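Long-range contacts in NADPH-dependent aldehyde reductase YqhD (Escherichia coli, PDB 4QGS), which reduces a broad range of short-chain aldehydes to alcohols with NADPH, using one zinc ion per subunit of a homodimer: residues Y214-P218 against G380-D384; N13-T19 against N264-G270; L33-H39 against A64-M68; T98-G104 against I142-L148; P351-S355 against Y394-R398. All blocks are in the same frame, centred on the assembly; numbering follows the deposited sequence.

Contact 1: residues Y214-P218 against G380-D384; sequences YVTKP and GENHD
K217 holds CG anti to its carbonyl carbon (chi1 -75°) and bends at chi3 (-53°), which brings its end alongside N382, while E381 folds at chi2 (-90°) and sets its carboxylate beside T216. K217 CD lies 3.3 Å from OD1 of N382, and NZ of K217 gives the same OD1 a weak hydrogen bond of 3.4 Å. K217 CE rests 4.0 Å from E381 CG, the two side chains running alongside in opposite senses. E381 OE2 ends 3.3 Å from CA of T216. A water completes the join: it accepts from N382 ND2 at 3.0 Å and sits 2.6 Å from E381 OE2 and 3.1 Å from T216 O. N382 thus has a partner at each end of its amide, though a weak one at OD1, which probably limits its rotation. A leucine in place of K217 would probably leave N382 OD1 without its donor from the facing loop and the amide freer to turn. The loops link helix 196-211 to 222-244 and helix 364-373 to 387-396, the second through a type I turn from G380 to H383. The charge on E381 OE2 is met by K311, whose NZ also bonds V215 O, and not by K217, whose NZ is 6.4 Å away. K311 probably keeps the buried carboxylate ionised despite D274 close to OE1, and probably joins the loops more than the weak K217 bond does.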
# COMPACT_ATOMS: atom_id res chain seq x y z
N TYR A 214 11.36 6.10 7.77
CA TYR A 214 12.28 7.24 7.76
C TYR A 214 12.26 8.01 9.08
O TYR A 214 13.32 8.38 9.59
CB TYR A 214 11.96 8.17 6.57
CG TYR A 214 12.58 9.55 6.66
CD1 TYR A 214 13.96 9.72 6.51
CD2 TYR A 214 11.80 10.67 6.91
CE1 TYR A 214 14.53 10.99 6.60
CE2 TYR A 214 12.36 11.94 7.00
CZ TYR A 214 13.73 12.08 6.86
OH TYR A 214 14.29 13.33 6.95
N VAL A 215 11.09 8.26 9.65
CA VAL A 215 11.05 9.00 10.90
C VAL A 215 11.17 7.97 12.03
O VAL A 215 10.19 7.56 12.66
CB VAL A 215 9.79 9.85 11.04
CG1 VAL A 215 9.86 10.68 12.32
CG2 VAL A 215 9.67 10.76 9.83
N THR A 216 12.41 7.54 12.24
CA THR A 216 12.69 6.42 13.12
C THR A 216 13.92 6.72 13.98
O THR A 216 13.82 7.42 14.98
CB THR A 216 12.92 5.12 12.31
OG1 THR A 216 13.93 5.35 11.32
CG2 THR A 216 11.63 4.69 11.61
N LYS A 217 15.07 6.20 13.56
CA LYS A 217 16.33 6.40 14.27
C LYS A 217 17.44 6.68 13.27
O LYS A 217 17.47 6.04 12.22
CB LYS A 217 16.71 5.17 15.11
CG LYS A 217 15.91 5.00 16.38
CD LYS A 217 16.25 3.68 17.07
CE LYS A 217 16.12 2.49 16.12
NZ LYS A 217 16.39 1.20 16.81
N PRO A 218 18.36 7.59 13.60
CA PRO A 218 19.44 7.88 12.64
C PRO A 218 20.46 6.75 12.57
O PRO A 218 20.96 6.30 13.60
CB PRO A 218 20.06 9.16 13.21
CG PRO A 218 19.81 9.08 14.68
CD PRO A 218 18.47 8.40 14.82
N GLY A 380 6.63 -0.87 17.16
CA GLY A 380 7.58 0.19 16.85
C GLY A 380 8.98 -0.32 16.56
O GLY A 380 9.30 -1.47 16.83
N GLU A 381 9.82 0.56 16.02
CA GLU A 381 11.19 0.17 15.67
C GLU A 381 12.00 -0.20 16.92
O GLU A 381 13.01 -0.91 16.84
CB GLU A 381 11.90 1.27 14.88
CG GLU A 381 12.16 2.57 15.62
CD GLU A 381 11.02 3.58 15.48
OE1 GLU A 381 9.87 3.16 15.20
OE2 GLU A 381 11.28 4.79 15.65
N ASN A 382 11.55 0.27 18.08
CA ASN A 382 12.23 -0.05 19.34
C ASN A 382 11.54 -1.15 20.12
O ASN A 382 11.96 -1.49 21.24
CB ASN A 382 12.34 1.20 20.21
CG ASN A 382 13.15 2.29 19.54
OD1 ASN A 382 14.34 2.13 19.32
ND2 ASN A 382 12.49 3.38 19.19
N HIS A 383 10.46 -1.67 19.55
CA HIS A 383 9.68 -2.74 20.17
C HIS A 383 9.19 -2.34 21.56
O HIS A 383 9.07 -3.18 22.44
CB HIS A 383 10.50 -4.03 20.25
CG HIS A 383 11.31 -4.31 19.02
ND1 HIS A 383 10.73 -4.62 17.81
CD2 HIS A 383 12.65 -4.33 18.82
CE1 HIS A 383 11.69 -4.82 16.91
NE2 HIS A 383 12.86 -4.65 17.50
N ASP A 384 8.91 -1.04 21.73
CA ASP A 384 8.58 -0.48 23.03
C ASP A 384 7.17 0.09 23.14
O ASP A 384 6.80 0.66 24.17
CB ASP A 384 9.59 0.61 23.40
CG ASP A 384 9.67 1.72 22.36
OD1 ASP A 384 8.96 1.65 21.34
OD2 ASP A 384 10.44 2.68 22.58
O HOH W 1 13.01 5.72 17.41

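Contact 2: residues N13-T19 against N264-G270; sequences NNFNLHT and NGLIGAG
N13 and G270 bring the two backbones closest, with CA atoms 4.9 Å apart and a hydrogen bond of 3.2 Å from N13 N to G270 O. From N14 to T19 the chain is extended, so F15, L17 and T19 all start toward the other segment; N264-G270 instead coils, with helical backbone angles at 266-268. Two glycines permit the approach: G270 has a positive phi (82°), and a beta carbon there would fall 2.6 Å from F15 CD2, while one on G265 would crowd L17 CD1. F15 has CG between its backbone N and carbonyl carbon (chi1 63°), which lays the ring over A269. The methyl CB of A269 stands over one face, 3.8 Å from the ring centroid of F15 and 21° off the normal, a CH-pi contact. Farther along, L17 CD2 meets L266 CD1 at 3.6 Å, and T19 CG2 lies 3.6 Å from N264 OD1, these last two side chains crossing at about a right angle. A water donates to H18 O and, weakly, to N264 O. N13-T19 leads into strand 22-25, one of the two edge strands of the parallel sheet within this chain, whereas N264-G270 joins helix 249-262 to helix 276-288 and leans on helix 222-244 through L266 and I267 against F227.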
# COMPACT_ATOMS: atom_id res chain seq x y z
N ASN A 13 22.67 -0.34 7.89
CA ASN A 13 22.98 -1.74 8.16
C ASN A 13 22.88 -2.59 6.89
O ASN A 13 22.73 -2.05 5.79
CB ASN A 13 22.05 -2.30 9.24
CG ASN A 13 22.68 -3.45 10.01
OD1 ASN A 13 23.91 -3.55 10.12
ND2 ASN A 13 21.85 -4.32 10.56
N ASN A 14 22.96 -3.90 7.06
CA ASN A 14 22.93 -4.84 5.94
C ASN A 14 21.54 -5.04 5.38
O ASN A 14 20.55 -4.93 6.11
CB ASN A 14 23.50 -6.18 6.36
CG ASN A 14 25.00 -6.13 6.53
OD1 ASN A 14 25.57 -5.07 6.78
ND2 ASN A 14 25.65 -7.28 6.39
N PHE A 15 21.45 -5.36 4.10
CA PHE A 15 20.14 -5.61 3.51
C PHE A 15 20.19 -6.47 2.24
O PHE A 15 21.25 -6.67 1.63
CB PHE A 15 19.41 -4.29 3.23
CG PHE A 15 20.10 -3.40 2.23
CD1 PHE A 15 19.92 -3.59 0.87
CD2 PHE A 15 20.88 -2.33 2.64
CE1 PHE A 15 20.52 -2.76 -0.06
CE2 PHE A 15 21.49 -1.49 1.72
CZ PHE A 15 21.29 -1.70 0.36
N ASN A 16 19.02 -6.98 1.90
CA ASN A 16 18.80 -7.84 0.75
C ASN A 16 17.66 -7.20 -0.03
O ASN A 16 16.51 -7.23 0.42
CB ASN A 16 18.46 -9.26 1.24
CG ASN A 16 18.17 -10.23 0.11
OD1 ASN A 16 17.84 -9.85 -1.02
ND2 ASN A 16 18.27 -11.52 0.42
N LEU A 17 17.98 -6.58 -1.16
CA LEU A 17 17.01 -5.78 -1.91
C LEU A 17 16.76 -6.40 -3.28
O LEU A 17 17.68 -6.65 -4.04
CB LEU A 17 17.49 -4.34 -2.06
CG LEU A 17 16.69 -3.38 -2.95
CD1 LEU A 17 15.27 -3.21 -2.40
CD2 LEU A 17 17.40 -2.04 -3.04
N HIS A 18 15.49 -6.64 -3.60
CA HIS A 18 15.16 -7.25 -4.88
C HIS A 18 13.86 -6.65 -5.40
O HIS A 18 12.82 -6.75 -4.75
CB HIS A 18 15.04 -8.76 -4.75
CG HIS A 18 14.87 -9.47 -6.05
ND1 HIS A 18 14.01 -10.53 -6.22
CD2 HIS A 18 15.46 -9.27 -7.26
CE1 HIS A 18 14.07 -10.95 -7.47
NE2 HIS A 18 14.95 -10.21 -8.12
N THR A 19 13.96 -6.00 -6.55
CA THR A 19 12.80 -5.35 -7.17
C THR A 19 12.70 -5.73 -8.65
O THR A 19 13.10 -4.97 -9.53
CB THR A 19 12.88 -3.81 -7.02
OG1 THR A 19 14.11 -3.34 -7.58
CG2 THR A 19 12.82 -3.41 -5.55
N ASN A 264 7.80 0.73 -2.38
CA ASN A 264 8.61 -0.05 -3.33
C ASN A 264 9.86 -0.84 -2.81
O ASN A 264 10.13 -1.94 -3.29
CB ASN A 264 9.02 0.89 -4.46
CG ASN A 264 9.66 0.17 -5.64
OD1 ASN A 264 10.50 -0.69 -5.48
ND2 ASN A 264 9.22 0.51 -6.85
N GLY A 265 10.64 -0.31 -1.87
CA GLY A 265 11.73 -1.09 -1.28
C GLY A 265 13.10 -0.43 -1.07
O GLY A 265 13.78 -0.72 -0.08
N LEU A 266 13.49 0.44 -1.99
CA LEU A 266 14.76 1.16 -1.86
C LEU A 266 14.82 1.97 -0.57
O LEU A 266 15.82 1.94 0.14
CB LEU A 266 14.96 2.06 -3.08
CG LEU A 266 16.34 2.60 -3.45
CD1 LEU A 266 17.42 1.54 -3.31
CD2 LEU A 266 16.31 3.14 -4.87
N ILE A 267 13.75 2.70 -0.22
CA ILE A 267 13.86 3.57 0.95
C ILE A 267 13.88 2.84 2.28
O ILE A 267 14.30 3.40 3.29
CB ILE A 267 12.73 4.61 0.98
CG1 ILE A 267 11.37 3.92 0.86
CG2 ILE A 267 12.92 5.62 -0.15
CD1 ILE A 267 10.23 4.82 1.28
N GLY A 268 13.44 1.58 2.29
CA GLY A 268 13.41 0.82 3.53
C GLY A 268 14.58 -0.14 3.69
O GLY A 268 14.76 -0.72 4.75
N ALA A 269 15.38 -0.30 2.63
CA ALA A 269 16.46 -1.27 2.66
C ALA A 269 17.57 -0.79 3.57
O ALA A 269 18.19 0.24 3.31
CB ALA A 269 16.99 -1.53 1.25
N GLY A 270 17.80 -1.54 4.64
CA GLY A 270 18.90 -1.27 5.55
C GLY A 270 18.68 -0.20 6.60
O GLY A 270 19.65 0.29 7.20
O HOH W 2 11.26 -4.99 -2.57

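Contact 3: residues L33-H39 against A64-M68; sequences LREQIPH and ALKGM
R34 reaches across to the carbonyls of A64 and K66 with its chain extended from CG to NE, and CG anti to the backbone N (chi1 -172°). Its CB and CG pass over A64 O, and CD comes within 3.4 Å of that oxygen. On another side CG meets the sulfur of M68, and NE lies between A64 O and M68 SD at longer range. At the tip the guanidinium takes K66 O end-on, NH1 of R34 at 2.9 Å and NH2 at 2.8 Å, both from the same face of that carbonyl. The other hydrogen of R34 NH2 goes to A64 O at 2.9 Å; this donor stands above the carbonyl plane (37° out of it), not on a lone pair. One face is covered by M68, whose SD sits 4.0 Å above the centre of the R34 group, over CZ. Bent at chi3 (57°), the methionine carries CE on to 3.7 Å from I37 CG2 and 3.4 Å from P38 O. An alanine in place of M68 would probably leave that face of R34 without its cover and open a gap beside I37. Apolar contacts of L33 with A64 and L65 are more buried and lie against strand 99-104, where L33 and L65 pack on L101. K66 belongs to the type II turn from L65 to M68, between helix 57-64 and strand 69-73. Three hydrogen bonds to acceptors near its plane, with M68 SD over one face, fix the rotation of the guanidinium, whose positive charge is likely to be favoured beside carbonyls at the C-terminal end of a helix.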
# COMPACT_ATOMS: atom_id res chain seq x y z
N LEU A 33 2.42 -3.16 -23.47
CA LEU A 33 1.89 -4.36 -22.83
C LEU A 33 2.02 -5.64 -23.65
O LEU A 33 2.53 -6.65 -23.18
CB LEU A 33 0.40 -4.15 -22.49
CG LEU A 33 -0.38 -5.40 -22.06
CD1 LEU A 33 0.16 -5.90 -20.74
CD2 LEU A 33 -1.85 -5.08 -21.91
N ARG A 34 1.54 -5.58 -24.88
CA ARG A 34 1.46 -6.77 -25.72
C ARG A 34 2.80 -7.52 -25.86
O ARG A 34 2.84 -8.76 -25.78
CB ARG A 34 0.94 -6.36 -27.10
CG ARG A 34 0.62 -7.53 -28.00
CD ARG A 34 0.11 -7.06 -29.35
NE ARG A 34 -0.35 -8.20 -30.14
CZ ARG A 34 -1.63 -8.50 -30.36
NH1 ARG A 34 -1.94 -9.56 -31.10
NH2 ARG A 34 -2.59 -7.74 -29.86
N GLU A 35 3.88 -6.78 -26.05
CA GLU A 35 5.18 -7.41 -26.29
C GLU A 35 5.70 -8.14 -25.06
O GLU A 35 6.62 -8.97 -25.16
CB GLU A 35 6.18 -6.36 -26.78
CG GLU A 35 6.54 -5.28 -25.79
CD GLU A 35 7.39 -4.18 -26.41
OE1 GLU A 35 6.87 -3.06 -26.62
OE2 GLU A 35 8.57 -4.43 -26.69
N GLN A 36 5.11 -7.88 -23.90
CA GLN A 36 5.56 -8.54 -22.66
C GLN A 36 4.98 -9.94 -22.48
O GLN A 36 5.41 -10.71 -21.63
CB GLN A 36 5.20 -7.69 -21.44
CG GLN A 36 5.66 -6.25 -21.51
CD GLN A 36 7.16 -6.10 -21.50
OE1 GLN A 36 7.87 -6.87 -20.86
NE2 GLN A 36 7.65 -5.11 -22.22
N ILE A 37 3.98 -10.27 -23.29
CA ILE A 37 3.26 -11.53 -23.12
C ILE A 37 3.47 -12.36 -24.37
O ILE A 37 3.34 -11.84 -25.48
CB ILE A 37 1.76 -11.29 -22.88
CG1 ILE A 37 1.54 -10.45 -21.62
CG2 ILE A 37 0.99 -12.59 -22.80
CD1 ILE A 37 0.09 -10.10 -21.40
N PRO A 38 3.83 -13.64 -24.20
CA PRO A 38 4.05 -14.54 -25.34
C PRO A 38 2.87 -14.52 -26.31
O PRO A 38 1.73 -14.51 -25.87
CB PRO A 38 4.20 -15.91 -24.67
CG PRO A 38 4.84 -15.58 -23.37
CD PRO A 38 4.19 -14.29 -22.93
N HIS A 39 3.16 -14.50 -27.61
CA HIS A 39 2.09 -14.37 -28.59
C HIS A 39 1.08 -15.51 -28.50
O HIS A 39 -0.08 -15.34 -28.87
CB HIS A 39 2.69 -14.31 -30.01
CG HIS A 39 3.29 -15.60 -30.46
ND1 HIS A 39 4.62 -15.90 -30.27
CD2 HIS A 39 2.74 -16.66 -31.08
CE1 HIS A 39 4.87 -17.10 -30.77
NE2 HIS A 39 3.74 -17.59 -31.26
N ALA A 64 -5.40 -3.89 -26.72
CA ALA A 64 -3.95 -4.09 -26.81
C ALA A 64 -3.60 -5.54 -27.10
O ALA A 64 -2.58 -5.82 -27.74
CB ALA A 64 -3.27 -3.64 -25.51
N LEU A 65 -4.45 -6.45 -26.64
CA LEU A 65 -4.19 -7.88 -26.75
C LEU A 65 -5.02 -8.55 -27.84
O LEU A 65 -5.11 -9.78 -27.89
CB LEU A 65 -4.48 -8.57 -25.42
CG LEU A 65 -3.65 -8.06 -24.24
CD1 LEU A 65 -3.96 -8.91 -23.04
CD2 LEU A 65 -2.17 -8.14 -24.60
N LYS A 66 -5.62 -7.75 -28.70
CA LYS A 66 -6.56 -8.28 -29.68
C LYS A 66 -5.88 -9.32 -30.58
O LYS A 66 -4.78 -9.09 -31.08
CB LYS A 66 -7.14 -7.15 -30.51
CG LYS A 66 -8.38 -7.53 -31.26
CD LYS A 66 -8.82 -6.39 -32.13
CE LYS A 66 -9.56 -6.94 -33.32
NZ LYS A 66 -10.79 -7.68 -32.92
N GLY A 67 -6.54 -10.46 -30.76
CA GLY A 67 -5.98 -11.52 -31.57
C GLY A 67 -5.32 -12.60 -30.74
O GLY A 67 -5.07 -13.71 -31.21
N MET A 68 -5.02 -12.27 -29.49
CA MET A 68 -4.45 -13.25 -28.58
C MET A 68 -5.56 -14.00 -27.85
O MET A 68 -6.72 -13.58 -27.84
CB MET A 68 -3.50 -12.57 -27.59
CG MET A 68 -2.28 -11.97 -28.31
SD MET A 68 -1.16 -11.02 -27.29
CE MET A 68 -0.72 -12.22 -26.05

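Contact 4: residues T98-G104 against I142-L148; sequences TFLLAVG and IPMGCVL
Strands 99-104 and 144-148 are parallel neighbours in the six-stranded sheet of the N-terminal part, their axes 4.5 Å apart and 16° from each other, with L100 facing M144 and A102 facing C146. Five backbone hydrogen bonds alternate between the strands: L100 N to P143 O (3.0 Å), G145 N to L100 O, A102 N to G145 O, V147 N to A102 O (2.8 Å) and G104 N to V147 O (3.1 Å). CA-H...O contacts, such as C146 CA to A102 O, fill in between them. The chain joins the strands through helix 106-119, a beta-alpha-beta crossover, and that helix covers the face carrying L100, A102 and M144, with A116 on L100 and T112 on both A102 and M144. There L100 CB meets M144 CB at 3.8 Å. On the other face L101 and V103 lie against V61 of helix 57-64, as expected of a Rossmann-like sheet with helices on its two sides. F99 lies at the start of its strand with CG anti to the backbone N (chi1 -161°), which swings the ring across to the partner strand. Over one face of it come P143 O and M144 CA, while CD1 of F99 touches P143 CB at 3.6 Å. Its CE2 comes 3.5 Å from G145 N, and L101 CD1 lies 3.6 Å from G145 C; a beta carbon on G145 would lie on this side, at contact distance from both. At the C-terminal ends, G104 has backbone angles suited to glycine and precedes G106 and S107, which bind NADP(+), as T149 does just after L148.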
# COMPACT_ATOMS: atom_id res chain seq x y z
N THR A 98 -1.76 -19.66 -19.02
CA THR A 98 -0.30 -19.61 -18.90
C THR A 98 0.21 -18.23 -18.51
O THR A 98 1.41 -18.03 -18.34
CB THR A 98 0.38 -20.00 -20.22
OG1 THR A 98 -0.00 -19.07 -21.23
CG2 THR A 98 -0.04 -21.40 -20.63
N PHE A 99 -0.70 -17.27 -18.39
CA PHE A 99 -0.31 -15.92 -17.98
C PHE A 99 -1.49 -15.20 -17.34
O PHE A 99 -2.60 -15.25 -17.85
CB PHE A 99 0.21 -15.11 -19.18
CG PHE A 99 1.04 -13.92 -18.80
CD1 PHE A 99 2.42 -14.01 -18.76
CD2 PHE A 99 0.44 -12.72 -18.44
CE1 PHE A 99 3.19 -12.93 -18.39
CE2 PHE A 99 1.21 -11.62 -18.07
CZ PHE A 99 2.59 -11.73 -18.04
N LEU A 100 -1.24 -14.53 -16.21
CA LEU A 100 -2.28 -13.77 -15.53
C LEU A 100 -2.07 -12.27 -15.68
O LEU A 100 -0.95 -11.79 -15.61
CB LEU A 100 -2.31 -14.14 -14.03
CG LEU A 100 -2.68 -15.60 -13.76
CD1 LEU A 100 -2.15 -16.05 -12.40
CD2 LEU A 100 -4.17 -15.76 -13.80
N LEU A 101 -3.15 -11.51 -15.89
CA LEU A 101 -3.01 -10.06 -16.04
C LEU A 101 -4.00 -9.32 -15.14
O LEU A 101 -5.17 -9.21 -15.45
CB LEU A 101 -3.22 -9.64 -17.49
CG LEU A 101 -3.02 -8.15 -17.80
CD1 LEU A 101 -1.65 -7.65 -17.41
CD2 LEU A 101 -3.29 -7.86 -19.29
N ALA A 102 -3.49 -8.81 -14.02
CA ALA A 102 -4.35 -8.13 -13.06
C ALA A 102 -4.59 -6.69 -13.50
O ALA A 102 -3.64 -5.94 -13.72
CB ALA A 102 -3.72 -8.18 -11.68
N VAL A 103 -5.86 -6.32 -13.61
CA VAL A 103 -6.21 -4.96 -14.00
C VAL A 103 -7.03 -4.32 -12.88
O VAL A 103 -8.16 -4.72 -12.63
CB VAL A 103 -7.01 -4.95 -15.32
CG1 VAL A 103 -7.37 -3.54 -15.72
CG2 VAL A 103 -6.21 -5.65 -16.42
N GLY A 104 -6.44 -3.33 -12.21
CA GLY A 104 -7.10 -2.68 -11.09
C GLY A 104 -6.12 -2.17 -10.05
O GLY A 104 -5.02 -1.72 -10.39
N ILE A 142 2.63 -19.01 -11.79
CA ILE A 142 2.22 -18.60 -13.13
C ILE A 142 2.68 -17.17 -13.35
O ILE A 142 2.49 -16.32 -12.48
CB ILE A 142 0.71 -18.71 -13.31
CG1 ILE A 142 0.27 -20.16 -13.13
CG2 ILE A 142 0.27 -18.18 -14.68
CD1 ILE A 142 -1.12 -20.39 -13.56
N PRO A 143 3.32 -16.91 -14.50
CA PRO A 143 3.78 -15.56 -14.79
C PRO A 143 2.61 -14.59 -14.74
O PRO A 143 1.50 -14.94 -15.16
CB PRO A 143 4.35 -15.68 -16.20
CG PRO A 143 4.76 -17.11 -16.30
CD PRO A 143 3.70 -17.86 -15.56
N MET A 144 2.83 -13.39 -14.21
CA MET A 144 1.75 -12.42 -14.16
C MET A 144 2.27 -11.01 -14.34
O MET A 144 3.41 -10.71 -14.01
CB MET A 144 0.97 -12.55 -12.84
CG MET A 144 1.78 -12.26 -11.59
SD MET A 144 0.71 -11.88 -10.17
CE MET A 144 0.03 -10.31 -10.72
N GLY A 145 1.41 -10.15 -14.90
CA GLY A 145 1.71 -8.74 -15.02
C GLY A 145 0.49 -8.00 -14.50
O GLY A 145 -0.50 -8.61 -14.09
N CYS A 146 0.56 -6.67 -14.50
CA CYS A 146 -0.58 -5.89 -14.06
C CYS A 146 -0.67 -4.54 -14.76
O CYS A 146 0.31 -4.02 -15.32
CB CYS A 146 -0.54 -5.69 -12.54
SG CYS A 146 0.90 -4.78 -11.92
N VAL A 147 -1.88 -4.01 -14.75
CA VAL A 147 -2.17 -2.67 -15.21
C VAL A 147 -2.81 -1.98 -14.01
O VAL A 147 -3.95 -2.29 -13.66
CB VAL A 147 -3.10 -2.67 -16.44
CG1 VAL A 147 -3.39 -1.25 -16.89
CG2 VAL A 147 -2.46 -3.48 -17.57
N LEU A 148 -2.09 -1.06 -13.38
CA LEU A 148 -2.53 -0.49 -12.10
C LEU A 148 -3.30 0.82 -12.26
O LEU A 148 -2.79 1.78 -12.84
CB LEU A 148 -1.34 -0.28 -11.16
CG LEU A 148 -0.59 -1.53 -10.71
CD1 LEU A 148 0.54 -1.19 -9.74
CD2 LEU A 148 -1.54 -2.55 -10.07

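Contact 5: residues P351-S355 against Y394-R398; sequences PTHLS and YEAAR
The imidazole of H353 has A397 O at its edge, near the ring plane, and its CD2 lies 3.4 Å from R398 O, which approaches obliquely. A second pair of flat groups sits within 394-398: R398 NH2 forms a salt bridge of 2.8 Å to E395 OE1, met on the syn side but 29° out of the carboxylate plane. This folds the arginine back over its own helix end, while its NE bonds D360 O. Between the segments the backbone does the holding. L354 N donates to A397 O at 2.9 Å and nearly straight (168° at the hydrogen), and S355 N donates to OXT of R398 at 2.9 Å. A water donates to R398 O at 2.7 Å and also hydrogen-bonds S355 OG. Because L354 and S355 open a 3-10 segment, the negative C-terminal carboxylate faces its N-terminal end, probably a favourable placement. L354 has CG anti to the carbonyl carbon (chi1 -69°), which takes CD1 to 3.8 Å from Y394 O. Beyond, L354 and A397 both press on I298 of helix 292-306, L354 and Y394 reach L284 of helix 276-288, and Y394 also packs on helix 364-373, so the chain's end is bound into the C-terminal helices.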
# COMPACT_ATOMS: atom_id res chain seq x y z
N PRO A 351 -9.31 14.28 7.92
CA PRO A 351 -9.27 14.72 9.33
C PRO A 351 -8.41 13.85 10.23
O PRO A 351 -8.27 12.65 9.99
CB PRO A 351 -10.75 14.64 9.76
CG PRO A 351 -11.51 14.78 8.50
CD PRO A 351 -10.69 14.09 7.44
N THR A 352 -7.86 14.45 11.28
CA THR A 352 -6.86 13.75 12.08
C THR A 352 -7.22 13.48 13.54
O THR A 352 -6.36 13.10 14.32
CB THR A 352 -5.53 14.53 12.06
OG1 THR A 352 -5.72 15.81 12.65
CG2 THR A 352 -5.03 14.70 10.61
N HIS A 353 -8.48 13.65 13.93
CA HIS A 353 -8.91 13.30 15.28
C HIS A 353 -10.09 12.33 15.25
O HIS A 353 -10.93 12.39 14.34
CB HIS A 353 -9.29 14.55 16.09
CG HIS A 353 -8.16 15.51 16.30
ND1 HIS A 353 -7.92 16.59 15.47
CD2 HIS A 353 -7.19 15.55 17.26
CE1 HIS A 353 -6.85 17.24 15.90
NE2 HIS A 353 -6.40 16.63 16.98
N LEU A 354 -10.17 11.43 16.24
CA LEU A 354 -11.26 10.47 16.32
C LEU A 354 -12.60 11.19 16.33
O LEU A 354 -13.55 10.76 15.68
CB LEU A 354 -11.13 9.59 17.57
CG LEU A 354 -9.96 8.60 17.53
CD1 LEU A 354 -9.76 7.94 18.90
CD2 LEU A 354 -10.22 7.55 16.48
N SER A 355 -12.66 12.32 17.02
CA SER A 355 -13.93 13.05 17.12
C SER A 355 -14.45 13.56 15.77
O SER A 355 -15.66 13.71 15.58
CB SER A 355 -13.78 14.22 18.09
OG SER A 355 -12.83 15.16 17.64
N TYR A 394 -3.91 6.41 21.34
CA TYR A 394 -5.33 6.50 20.97
C TYR A 394 -6.02 7.63 21.74
O TYR A 394 -6.82 8.39 21.20
CB TYR A 394 -6.06 5.20 21.25
CG TYR A 394 -5.86 4.06 20.26
CD1 TYR A 394 -5.94 4.27 18.89
CD2 TYR A 394 -5.63 2.77 20.72
CE1 TYR A 394 -5.78 3.20 17.99
CE2 TYR A 394 -5.47 1.71 19.85
CZ TYR A 394 -5.55 1.93 18.48
OH TYR A 394 -5.39 0.84 17.65
N GLU A 395 -5.71 7.74 23.02
CA GLU A 395 -6.33 8.76 23.85
C GLU A 395 -5.98 10.17 23.35
O GLU A 395 -6.85 11.04 23.26
CB GLU A 395 -5.90 8.58 25.31
CG GLU A 395 -6.47 9.62 26.25
CD GLU A 395 -7.96 9.48 26.46
OE1 GLU A 395 -8.59 10.52 26.76
OE2 GLU A 395 -8.52 8.36 26.36
N ALA A 396 -4.71 10.38 23.01
CA ALA A 396 -4.27 11.68 22.51
C ALA A 396 -4.85 11.98 21.13
O ALA A 396 -4.88 13.12 20.71
CB ALA A 396 -2.75 11.73 22.45
N ALA A 397 -5.28 10.94 20.44
CA ALA A 397 -5.81 11.09 19.09
C ALA A 397 -7.30 11.44 19.10
O ALA A 397 -7.89 11.65 18.04
CB ALA A 397 -5.58 9.82 18.30
N ARG A 398 -7.89 11.51 20.29
CA ARG A 398 -9.34 11.72 20.37
C ARG A 398 -9.79 13.04 19.73
O ARG A 398 -9.08 14.06 19.71
CB ARG A 398 -9.82 11.68 21.84
CG ARG A 398 -9.90 10.27 22.43
CD ARG A 398 -10.24 10.31 23.91
NE ARG A 398 -11.54 10.95 24.11
CZ ARG A 398 -11.82 11.77 25.12
NH1 ARG A 398 -13.03 12.32 25.21
NH2 ARG A 398 -10.88 12.04 26.02
OXT ARG A 398 -10.89 13.10 19.18
O HOH W 3 -10.64 16.14 19.08

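Overall arrangement
Contacts 3 and 4 lie in the N-terminal, nucleotide-binding part, centres 12 Å apart, and touch: I37 packs on F99, L33 and L65 on L101. Contact 4 pairs two central strands of the parallel sheet, and contact 3 packs a loop and a helix end against one face. Contacts 1 and 5 lie among the C-terminal helices, across the chain's centre, their centres 22 Å apart and their segments alternating. Contact 2 pairs the start of the modelled chain with a C-terminal loop, its centre 16 Å from contact 1 and 25 Å from contact 4; contacts 3 and 4 fall, in that order, between its segments. Contact 2 thus joins the part holding most NADP(+)-binding residues to the helices supplying the zinc ligands.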